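PDB 5U1T: separin from Saccharomyces cerevisiae, which cleaves the MCD1/SCC1 subunit of cohesin as a caspase-like cysteine protease at the onset of anaphase, allowing chromosomes to segregate. Local coordinates for residues F796-L799 and I800-I804; C812-Y815 and S816-S820; H66-G69 and H70-S73. All coordinates share one frame; numbering follows the deposited sequence.

Along the chain the order is interaction 3, interaction 1, interaction 2. Interaction 3 (66-73) starts helix 69-87 near the amino-terminal end, whereas interactions 1 (796-804) and 2 (812-820) lie on the successive helices 782-805 and 809-825, much nearer the centre of the chain. The latter two are neighbours, with centres 10 Å apart, and they touch directly: Cys812 SG reaches His803 CB at 3.6 Å, and Ile800 CG1 packs on Tyr815 CB. Interaction 3 is remote, its centre 65 Å from either. The set therefore samples two distant parts of an elongated, mostly helical molecule, and both helices of the central pair also meet a second protein.

Interaction 1. Residues F796-L799 and I800-I804; sequences FFQL and IKIHI
Gln798 and Ile802, one helical turn apart, make a side-chain contact here: NE2 of the Gln798 amide comes against the CG1 branch of Ile802, NE2 to CG1 3.9 Å, the two side chains crossing at a slant. Gln798 CG is anti to the backbone N (chi1 -153°), and a bend at chi2 (43°) brings the amide back toward the following turn. Lys801 runs the other way. Its aliphatic part starts across the Phe797 carbonyl, with CG 3.4 Å from Phe797 O, before the ammonium end leads off to the exposed side.

Beneath these side chains lies the regular alpha-helical bonding of helix 782-805. Ile800 N donates to Phe796 O at 3.0 Å, and Lys801 N to Phe797 O at 2.9 Å. Ile802 N bonds to Gln798 O less straightly, with an angle of 143° at the hydrogen.

The helix is packed on several sides. Gln798 and Ile802 face helices 756-775 and 729-752, Ile800 meets Tyr815 of helix 809-825, and the Phe797 ring stacks with Phe838. Phe796 and Leu799 also touch a chain of another protein. The carbonyls of Phe796, Phe797 and Gln798 are thus met within the helix, leaving mainly apolar side chains, with the buried Gln798 amide among them, to meet the neighbouring helices.

Interaction 2. Residues C812-Y815 and S816-S820; sequences CEFY and SKELS
The Phe814 ring approaches Glu818 one turn on, where its CE1 comes 3.8 Å from the CG of Glu818; the two side chains run alongside each other in the same direction, with ring and carboxylate planes 25° apart. At the edge of the same ring, in its plane, sits Tyr815 CD1, while Phe814 CD1 lies over one face of the Tyr815 ring, displaced toward its rim. An aromatic side chain of another protein's chain meets Phe814 with the planes at about 90°. It is with CG anti to the backbone N (chi1 179°) that the Phe814 ring comes alongside Glu818.

All this is carried by helix 809-825, which follows helix 782-805 and packs against both it and helix 829-845 within the helical part of separin. Ser816 N bonds to Cys812 O at 2.8 Å, Lys817 N to Glu813 O at 3.0 Å, and Leu819 N to Tyr815 O at 2.8 Å. The hydroxyl of Ser816 turns back toward the preceding turn as well: OG is 3.3 Å from Glu813 O and 3.2 Å from Cys812 O.

Glu813 and the exposed Lys817 form a long salt bridge, OE2 to NZ 4.0 Å, in which the extended lysine chain crosses the bent glutamate; Glu813 OE1 is taken by Tyr842 OH. Glu818 OE1 forms a salt bridge with Arg821 NH1 and also hydrogen-bonds an aromatic side chain of the other protein, and an acidic side chain of that protein hydrogen-bonds Tyr815 OH.

Interaction 3. Residues H66-G69 and H70-S73; sequences HMWG and HINS
Met67, the centre of an inverse gamma turn, leads the chain from the loop after helix 48-64 into helix 69-87, and its O receives a weak bond from His70 N at 3.3 Å. The next carbonyl, Trp68 O, accepts Ile71 N at 3.1 Å, the donor standing well above the carbonyl plane rather than on a lone pair, and Gly69 O takes a weak bond from Asn72 N. All three bonds, two of them weak, run from residue i+3 to i, a 3-10-like pattern in the first turn.

Met67 and His70 lie side by side, and both, like Ile71, touch Leu62 of helix 48-64. Bends at chi2 and chi3 bring the methionine CE to 4.0 Å from ND1 of the His70 ring, obliquely. Trp68 projects in another direction: one face of its indole meets His66 O, its NE1 donates to Asn467 O, and Trp124 meets it edge-to-face. Ile71 CD1 reaches the indole edge near the ring plane, 4.1 Å from Trp68 CE3. Asn72, with CG beside its backbone N (chi1 -57°), turns its amide back toward the helix start. There OD1 and Trp68 O, both acceptors, are close but not bonded to each other, and OD1 takes its hydrogen bond from Arg466 NH2.

Interaction 1. Residues F796-L799 and I800-I804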
ATOM      1  N   PHE A 796       0.289   4.108 -10.179  1.00 53.41           N
ATOM      2  CA  PHE A 796       0.590   5.231 -11.080  1.00 54.02           C
ATOM      3  C   PHE A 796       1.965   5.103 -11.770  1.00 56.51           C
ATOM      4  O   PHE A 796       2.054   5.220 -12.983  1.00 56.40           O
ATOM      5  CB  PHE A 796       0.514   6.569 -10.346  1.00 57.84           C
ATOM      6  CG  PHE A 796      -0.881   7.124 -10.255  1.00 65.59           C
ATOM      7  CD1 PHE A 796      -1.463   7.752 -11.355  1.00 61.08           C
ATOM      8  CD2 PHE A 796      -1.621   6.994  -9.081  1.00 63.51           C
ATOM      9  CE1 PHE A 796      -2.757   8.255 -11.290  1.00 66.19           C
ATOM     10  CE2 PHE A 796      -2.911   7.489  -9.003  1.00 67.61           C
ATOM     11  CZ  PHE A 796      -3.484   8.127 -10.109  1.00 66.62           C
ATOM     12  N   PHE A 797       3.020   4.870 -10.997  1.00 49.59           N
ATOM     13  CA  PHE A 797       4.320   4.541 -11.552  1.00 56.47           C
ATOM     14  C   PHE A 797       4.196   3.457 -12.650  1.00 58.55           C
ATOM     15  O   PHE A 797       4.664   3.634 -13.773  1.00 55.41           O
ATOM     16  CB  PHE A 797       5.281   4.063 -10.455  1.00 53.15           C
ATOM     17  CG  PHE A 797       5.527   5.070  -9.357  1.00 55.94           C
ATOM     18  CD1 PHE A 797       5.174   6.405  -9.505  1.00 55.63           C
ATOM     19  CD2 PHE A 797       6.121   4.672  -8.159  1.00 54.48           C
ATOM     20  CE1 PHE A 797       5.407   7.326  -8.464  1.00 57.49           C
ATOM     21  CE2 PHE A 797       6.358   5.578  -7.127  1.00 52.98           C
ATOM     22  CZ  PHE A 797       6.009   6.909  -7.281  1.00 54.23           C
ATOM     23  N   GLN A 798       3.539   2.352 -12.333  1.00 55.71           N
ATOM     24  CA  GLN A 798       3.434   1.259 -13.279  1.00 57.84           C
ATOM     25  C   GLN A 798       2.712   1.657 -14.573  1.00 58.60           C
ATOM     26  O   GLN A 798       3.182   1.339 -15.662  1.00 56.56           O
ATOM     27  CB  GLN A 798       2.721   0.068 -12.640  1.00 57.06           C
ATOM     28  CG  GLN A 798       3.101  -1.272 -13.248  1.00 62.22           C
ATOM     29  CD  GLN A 798       4.602  -1.377 -13.501  1.00 66.29           C
ATOM     30  OE1 GLN A 798       5.415  -1.429 -12.570  1.00 68.67           O
ATOM     31  NE2 GLN A 798       4.978  -1.369 -14.778  1.00 74.41           N
ATOM     32  N   LEU A 799       1.571   2.332 -14.453  1.00 56.51           N
ATOM     33  CA  LEU A 799       0.780   2.709 -15.616  1.00 54.50           C
ATOM     34  C   LEU A 799       1.567   3.659 -16.515  1.00 60.88           C
ATOM     35  O   LEU A 799       1.612   3.472 -17.739  1.00 58.40           O
ATOM     36  CB  LEU A 799      -0.537   3.359 -15.206  1.00 49.23           C
ATOM     37  CG  LEU A 799      -1.764   2.468 -15.043  1.00 57.04           C
ATOM     38  CD1 LEU A 799      -2.823   3.207 -14.234  1.00 62.87           C
ATOM     39  CD2 LEU A 799      -2.344   2.036 -16.367  1.00 55.13           C
ATOM     40  N   ILE A 800       2.189   4.668 -15.904  1.00 54.51           N
ATOM     41  CA  ILE A 800       3.023   5.602 -16.643  1.00 50.17           C
ATOM     42  C   ILE A 800       4.178   4.867 -17.326  1.00 50.83           C
ATOM     43  O   ILE A 800       4.414   5.063 -18.503  1.00 53.89           O
ATOM     44  CB  ILE A 800       3.550   6.719 -15.733  1.00 54.80           C
ATOM     45  CG1 ILE A 800       2.364   7.527 -15.169  1.00 54.23           C
ATOM     46  CG2 ILE A 800       4.504   7.608 -16.496  1.00 46.65           C
ATOM     47  CD1 ILE A 800       2.723   8.707 -14.257  1.00 49.20           C
ATOM     48  N   LYS A 801       4.877   4.006 -16.599  1.00 53.68           N
ATOM     49  CA  LYS A 801       5.926   3.207 -17.191  1.00 46.99           C
ATOM     50  C   LYS A 801       5.390   2.381 -18.367  1.00 54.30           C
ATOM     51  O   LYS A 801       6.066   2.254 -19.391  1.00 59.98           O
ATOM     52  CB  LYS A 801       6.566   2.296 -16.141  1.00 47.66           C
ATOM     53  CG  LYS A 801       7.652   2.941 -15.263  1.00 48.42           C
ATOM     54  CD  LYS A 801       8.058   1.961 -14.150  1.00 52.65           C
ATOM     55  CE  LYS A 801       9.531   2.079 -13.727  1.00 64.19           C
ATOM     56  NZ  LYS A 801      10.009   0.917 -12.875  1.00 80.61           N
ATOM     57  N   ILE A 802       4.186   1.835 -18.254  1.00 50.27           N
ATOM     58  CA  ILE A 802       3.683   0.968 -19.321  1.00 57.44           C
ATOM     59  C   ILE A 802       3.424   1.787 -20.590  1.00 58.62           C
ATOM     60  O   ILE A 802       3.666   1.328 -21.709  1.00 58.37           O
ATOM     61  CB  ILE A 802       2.387   0.219 -18.921  1.00 59.36           C
ATOM     62  CG1 ILE A 802       2.634  -0.759 -17.771  1.00 57.37           C
ATOM     63  CG2 ILE A 802       1.837  -0.576 -20.092  1.00 50.87           C
ATOM     64  CD1 ILE A 802       1.350  -1.381 -17.230  1.00 55.93           C
ATOM     65  N   HIS A 803       2.965   3.017 -20.403  1.00 55.38           N
ATOM     66  CA  HIS A 803       2.651   3.891 -21.509  1.00 51.69           C
ATOM     67  C   HIS A 803       3.891   4.599 -22.088  1.00 56.26           C
ATOM     68  O   HIS A 803       3.869   5.051 -23.233  1.00 58.36           O
ATOM     69  CB  HIS A 803       1.586   4.898 -21.075  1.00 54.39           C
ATOM     70  CG  HIS A 803       0.236   4.281 -20.861  1.00 58.96           C
ATOM     71  ND1 HIS A 803      -0.745   4.281 -21.829  1.00 68.50           N
ATOM     72  CD2 HIS A 803      -0.290   3.624 -19.800  1.00 59.04           C
ATOM     73  CE1 HIS A 803      -1.820   3.663 -21.370  1.00 65.29           C
ATOM     74  NE2 HIS A 803      -1.569   3.253 -20.141  1.00 62.37           N
ATOM     75  N   ILE A 804       4.966   4.687 -21.306  1.00 52.58           N
ATOM     76  CA  ILE A 804       6.253   5.152 -21.820  1.00 52.89           C
ATOM     77  C   ILE A 804       6.809   4.084 -22.732  1.00 55.28           C
ATOM     78  O   ILE A 804       7.243   4.376 -23.839  1.00 56.99           O
ATOM     79  CB  ILE A 804       7.258   5.445 -20.709  1.00 48.84           C
ATOM     80  CG1 ILE A 804       6.887   6.742 -20.011  1.00 46.55           C
ATOM     81  CG2 ILE A 804       8.661   5.557 -21.257  1.00 35.85           C
ATOM     82  CD1 ILE A 804       7.474   6.867 -18.635  1.00 46.62           C
TER

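Interaction 2. Residues C812-Y815 and S816-S820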
ATOM      1  N   CYS A 812       0.404   9.301 -20.772  1.00 63.33           N
ATOM      2  CA  CYS A 812       1.397   9.626 -19.771  1.00 57.63           C
ATOM      3  C   CYS A 812       1.108  10.987 -19.177  1.00 60.77           C
ATOM      4  O   CYS A 812       1.186  11.183 -17.959  1.00 54.88           O
ATOM      5  CB  CYS A 812       2.801   9.584 -20.374  1.00 56.72           C
ATOM      6  SG  CYS A 812       3.459   7.913 -20.530  1.00 55.51           S
ATOM      7  N   GLU A 813       0.766  11.928 -20.048  1.00 59.36           N
ATOM      8  CA  GLU A 813       0.390  13.248 -19.591  1.00 61.36           C
ATOM      9  C   GLU A 813      -0.794  13.151 -18.654  1.00 62.59           C
ATOM     10  O   GLU A 813      -0.824  13.818 -17.628  1.00 65.15           O
ATOM     11  CB  GLU A 813       0.057  14.159 -20.763  1.00 59.64           C
ATOM     12  CG  GLU A 813       1.265  14.721 -21.462  1.00 60.36           C
ATOM     13  CD  GLU A 813       2.185  15.493 -20.532  1.00 59.86           C
ATOM     14  OE1 GLU A 813       3.238  14.947 -20.147  1.00 54.74           O
ATOM     15  OE2 GLU A 813       1.868  16.655 -20.198  1.00 64.76           O
ATOM     16  N   PHE A 814      -1.766  12.309 -18.994  1.00 61.66           N
ATOM     17  CA  PHE A 814      -2.977  12.217 -18.191  1.00 65.09           C
ATOM     18  C   PHE A 814      -2.664  11.711 -16.789  1.00 67.34           C
ATOM     19  O   PHE A 814      -3.089  12.289 -15.779  1.00 58.43           O
ATOM     20  CB  PHE A 814      -4.002  11.300 -18.854  1.00 64.72           C
ATOM     21  CG  PHE A 814      -5.271  11.155 -18.063  1.00 64.84           C
ATOM     22  CD1 PHE A 814      -5.391  10.172 -17.078  1.00 65.64           C
ATOM     23  CD2 PHE A 814      -6.341  12.004 -18.289  1.00 63.38           C
ATOM     24  CE1 PHE A 814      -6.566  10.040 -16.329  1.00 68.97           C
ATOM     25  CE2 PHE A 814      -7.515  11.873 -17.552  1.00 66.78           C
ATOM     26  CZ  PHE A 814      -7.625  10.890 -16.568  1.00 65.75           C
ATOM     27  N   TYR A 815      -1.917  10.612 -16.744  1.00 64.93           N
ATOM     28  CA  TYR A 815      -1.620   9.955 -15.493  1.00 59.88           C
ATOM     29  C   TYR A 815      -0.686  10.791 -14.642  1.00 58.62           C
ATOM     30  O   TYR A 815      -0.900  10.940 -13.444  1.00 54.74           O
ATOM     31  CB  TYR A 815      -1.045   8.580 -15.776  1.00 52.03           C
ATOM     32  CG  TYR A 815      -2.135   7.620 -16.126  1.00 57.12           C
ATOM     33  CD1 TYR A 815      -3.232   7.483 -15.300  1.00 64.29           C
ATOM     34  CD2 TYR A 815      -2.105   6.879 -17.298  1.00 66.65           C
ATOM     35  CE1 TYR A 815      -4.249   6.613 -15.605  1.00 65.93           C
ATOM     36  CE2 TYR A 815      -3.133   6.000 -17.618  1.00 65.05           C
ATOM     37  CZ  TYR A 815      -4.202   5.880 -16.760  1.00 65.99           C
ATOM     38  OH  TYR A 815      -5.238   5.021 -17.042  1.00 74.58           O
ATOM     39  N   SER A 816       0.328  11.364 -15.276  1.00 58.90           N
ATOM     40  CA  SER A 816       1.310  12.152 -14.551  1.00 62.64           C
ATOM     41  C   SER A 816       0.614  13.348 -13.932  1.00 58.27           C
ATOM     42  O   SER A 816       0.929  13.750 -12.813  1.00 59.92           O
ATOM     43  CB  SER A 816       2.473  12.595 -15.460  1.00 60.22           C
ATOM     44  OG  SER A 816       2.140  13.726 -16.242  1.00 62.59           O
ATOM     45  N   LYS A 817      -0.356  13.896 -14.648  1.00 57.14           N
ATOM     46  CA  LYS A 817      -1.175  14.959 -14.091  1.00 58.91           C
ATOM     47  C   LYS A 817      -2.036  14.494 -12.900  1.00 60.91           C
ATOM     48  O   LYS A 817      -2.151  15.198 -11.903  1.00 56.85           O
ATOM     49  CB  LYS A 817      -2.048  15.558 -15.182  1.00 55.90           C
ATOM     50  CG  LYS A 817      -1.301  16.526 -16.073  1.00 55.18           C
ATOM     51  CD  LYS A 817      -2.023  16.739 -17.390  1.00 62.41           C
ATOM     52  CE  LYS A 817      -1.166  17.547 -18.363  1.00 64.71           C
ATOM     53  NZ  LYS A 817      -1.878  17.803 -19.664  1.00 63.96           N
ATOM     54  N   GLU A 818      -2.631  13.314 -12.994  1.00 62.19           N
ATOM     55  CA  GLU A 818      -3.431  12.821 -11.891  1.00 58.51           C
ATOM     56  C   GLU A 818      -2.543  12.588 -10.686  1.00 63.74           C
ATOM     57  O   GLU A 818      -2.904  12.932  -9.570  1.00 70.31           O
ATOM     58  CB  GLU A 818      -4.167  11.538 -12.271  1.00 58.75           C
ATOM     59  CG  GLU A 818      -5.416  11.767 -13.103  1.00 58.48           C
ATOM     60  CD  GLU A 818      -6.468  12.552 -12.338  1.00 71.97           C
ATOM     61  OE1 GLU A 818      -6.863  12.096 -11.232  1.00 73.62           O
ATOM     62  OE2 GLU A 818      -6.891  13.631 -12.825  1.00 71.18           O
ATOM     63  N   LEU A 819      -1.366  12.020 -10.907  1.00 61.97           N
ATOM     64  CA  LEU A 819      -0.479  11.681  -9.801  1.00 59.46           C
ATOM     65  C   LEU A 819       0.016  12.944  -9.128  1.00 63.63           C
ATOM     66  O   LEU A 819       0.019  13.050  -7.902  1.00 68.88           O
ATOM     67  CB  LEU A 819       0.700  10.836 -10.291  1.00 54.24           C
ATOM     68  CG  LEU A 819       2.011  10.887  -9.503  1.00 54.74           C
ATOM     69  CD1 LEU A 819       1.821  10.295  -8.142  1.00 63.58           C
ATOM     70  CD2 LEU A 819       3.078  10.136 -10.251  1.00 58.88           C
ATOM     71  N   SER A 820       0.436  13.900  -9.945  1.00 64.31           N
ATOM     72  CA  SER A 820       0.979  15.154  -9.456  1.00 64.55           C
ATOM     73  C   SER A 820      -0.006  15.825  -8.495  1.00 70.32           C
ATOM     74  O   SER A 820       0.365  16.283  -7.405  1.00 70.96           O
ATOM     75  CB  SER A 820       1.295  16.066 -10.631  1.00 58.81           C
ATOM     76  OG  SER A 820       2.145  17.125 -10.251  1.00 65.03           O
TER

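Interaction 3. Residues H66-G69 and H70-S73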
ATOM      1  N   HIS A  66       0.064   1.390  41.082  1.00 54.41           N
ATOM      2  CA  HIS A  66       0.314  -0.057  41.171  1.00 53.85           C
ATOM      3  C   HIS A  66       1.595  -0.493  41.920  1.00 49.06           C
ATOM      4  O   HIS A  66       2.094  -1.588  41.709  1.00 54.33           O
ATOM      5  CB  HIS A  66       0.316  -0.649  39.749  1.00 55.11           C
ATOM      6  CG  HIS A  66      -1.050  -0.743  39.139  1.00 47.98           C
ATOM      7  ND1 HIS A  66      -1.479  -1.852  38.440  1.00 50.26           N
ATOM      8  CD2 HIS A  66      -2.093   0.116  39.160  1.00 48.10           C
ATOM      9  CE1 HIS A  66      -2.728  -1.666  38.052  1.00 46.14           C
ATOM     10  NE2 HIS A  66      -3.121  -0.481  38.480  1.00 45.67           N
ATOM     11  N   MET A  67       2.109   0.347  42.807  1.00 46.69           N
ATOM     12  CA  MET A  67       3.335   0.046  43.540  1.00 47.65           C
ATOM     13  C   MET A  67       3.052  -0.775  44.812  1.00 55.42           C
ATOM     14  O   MET A  67       3.096  -0.244  45.932  1.00 57.87           O
ATOM     15  CB  MET A  67       4.038   1.351  43.903  1.00 51.69           C
ATOM     16  CG  MET A  67       4.663   2.052  42.741  1.00 51.64           C
ATOM     17  SD  MET A  67       6.010   1.027  42.113  1.00 53.27           S
ATOM     18  CE  MET A  67       7.395   1.686  43.031  1.00 54.56           C
ATOM     19  N   TRP A  68       2.754  -2.058  44.653  1.00 50.38           N
ATOM     20  CA  TRP A  68       2.120  -2.817  45.731  1.00 47.85           C
ATOM     21  C   TRP A  68       3.043  -3.111  46.910  1.00 49.62           C
ATOM     22  O   TRP A  68       2.588  -3.263  48.041  1.00 60.27           O
ATOM     23  CB  TRP A  68       1.568  -4.141  45.205  1.00 46.92           C
ATOM     24  CG  TRP A  68       0.900  -4.104  43.819  1.00 54.61           C
ATOM     25  CD1 TRP A  68       1.277  -4.812  42.704  1.00 50.42           C
ATOM     26  CD2 TRP A  68      -0.274  -3.365  43.437  1.00 52.78           C
ATOM     27  NE1 TRP A  68       0.421  -4.554  41.665  1.00 49.13           N
ATOM     28  CE2 TRP A  68      -0.530  -3.663  42.079  1.00 51.23           C
ATOM     29  CE3 TRP A  68      -1.114  -2.471  44.098  1.00 47.03           C
ATOM     30  CZ2 TRP A  68      -1.606  -3.107  41.382  1.00 55.76           C
ATOM     31  CZ3 TRP A  68      -2.176  -1.910  43.399  1.00 52.54           C
ATOM     32  CH2 TRP A  68      -2.412  -2.230  42.057  1.00 52.74           C
ATOM     33  N   GLY A  69       4.338  -3.201  46.641  1.00 52.77           N
ATOM     34  CA  GLY A  69       5.310  -3.618  47.625  1.00 46.73           C
ATOM     35  C   GLY A  69       5.561  -2.524  48.619  1.00 53.14           C
ATOM     36  O   GLY A  69       5.959  -2.792  49.747  1.00 59.22           O
ATOM     37  N   HIS A  70       5.295  -1.285  48.234  1.00 51.56           N
ATOM     38  CA  HIS A  70       5.441  -0.198  49.189  1.00 58.85           C
ATOM     39  C   HIS A  70       4.250  -0.124  50.154  1.00 59.19           C
ATOM     40  O   HIS A  70       4.316   0.527  51.201  1.00 58.86           O
ATOM     41  CB  HIS A  70       5.616   1.121  48.463  1.00 54.67           C
ATOM     42  CG  HIS A  70       7.021   1.393  48.041  1.00 53.03           C
ATOM     43  ND1 HIS A  70       7.594   0.810  46.930  1.00 58.66           N
ATOM     44  CD2 HIS A  70       7.969   2.195  48.578  1.00 57.11           C
ATOM     45  CE1 HIS A  70       8.835   1.242  46.801  1.00 53.40           C
ATOM     46  NE2 HIS A  70       9.087   2.083  47.788  1.00 52.43           N
ATOM     47  N   ILE A  71       3.162  -0.797  49.806  1.00 53.05           N
ATOM     48  CA  ILE A  71       2.048  -0.885  50.724  1.00 55.16           C
ATOM     49  C   ILE A  71       2.483  -1.704  51.950  1.00 57.88           C
ATOM     50  O   ILE A  71       2.174  -1.357  53.085  1.00 57.54           O
ATOM     51  CB  ILE A  71       0.815  -1.499  50.043  1.00 51.89           C
ATOM     52  CG1 ILE A  71       0.366  -0.619  48.889  1.00 49.10           C
ATOM     53  CG2 ILE A  71      -0.334  -1.596  51.002  1.00 52.25           C
ATOM     54  CD1 ILE A  71      -0.633  -1.293  47.989  1.00 46.85           C
ATOM     55  N   ASN A  72       3.234  -2.776  51.716  1.00 56.75           N
ATOM     56  CA  ASN A  72       3.700  -3.633  52.807  1.00 53.38           C
ATOM     57  C   ASN A  72       4.530  -2.872  53.818  1.00 56.79           C
ATOM     58  O   ASN A  72       4.384  -3.036  55.043  1.00 60.15           O
ATOM     59  CB  ASN A  72       4.550  -4.787  52.272  1.00 47.65           C
ATOM     60  CG  ASN A  72       3.828  -5.624  51.250  1.00 55.15           C
ATOM     61  OD1 ASN A  72       3.257  -5.109  50.276  1.00 52.94           O
ATOM     62  ND2 ASN A  72       3.848  -6.931  51.459  1.00 50.48           N
ATOM     63  N   SER A  73       5.439  -2.059  53.300  1.00 56.90           N
ATOM     64  CA  SER A  73       6.376  -1.382  54.161  1.00 56.24           C
ATOM     65  C   SER A  73       5.638  -0.283  54.926  1.00 58.20           C
ATOM     66  O   SER A  73       6.000   0.031  56.066  1.00 62.42           O
ATOM     67  CB  SER A  73       7.548  -0.836  53.352  1.00 47.00           C
ATOM     68  OG  SER A  73       7.246   0.460  52.901  1.00 59.72           O
TER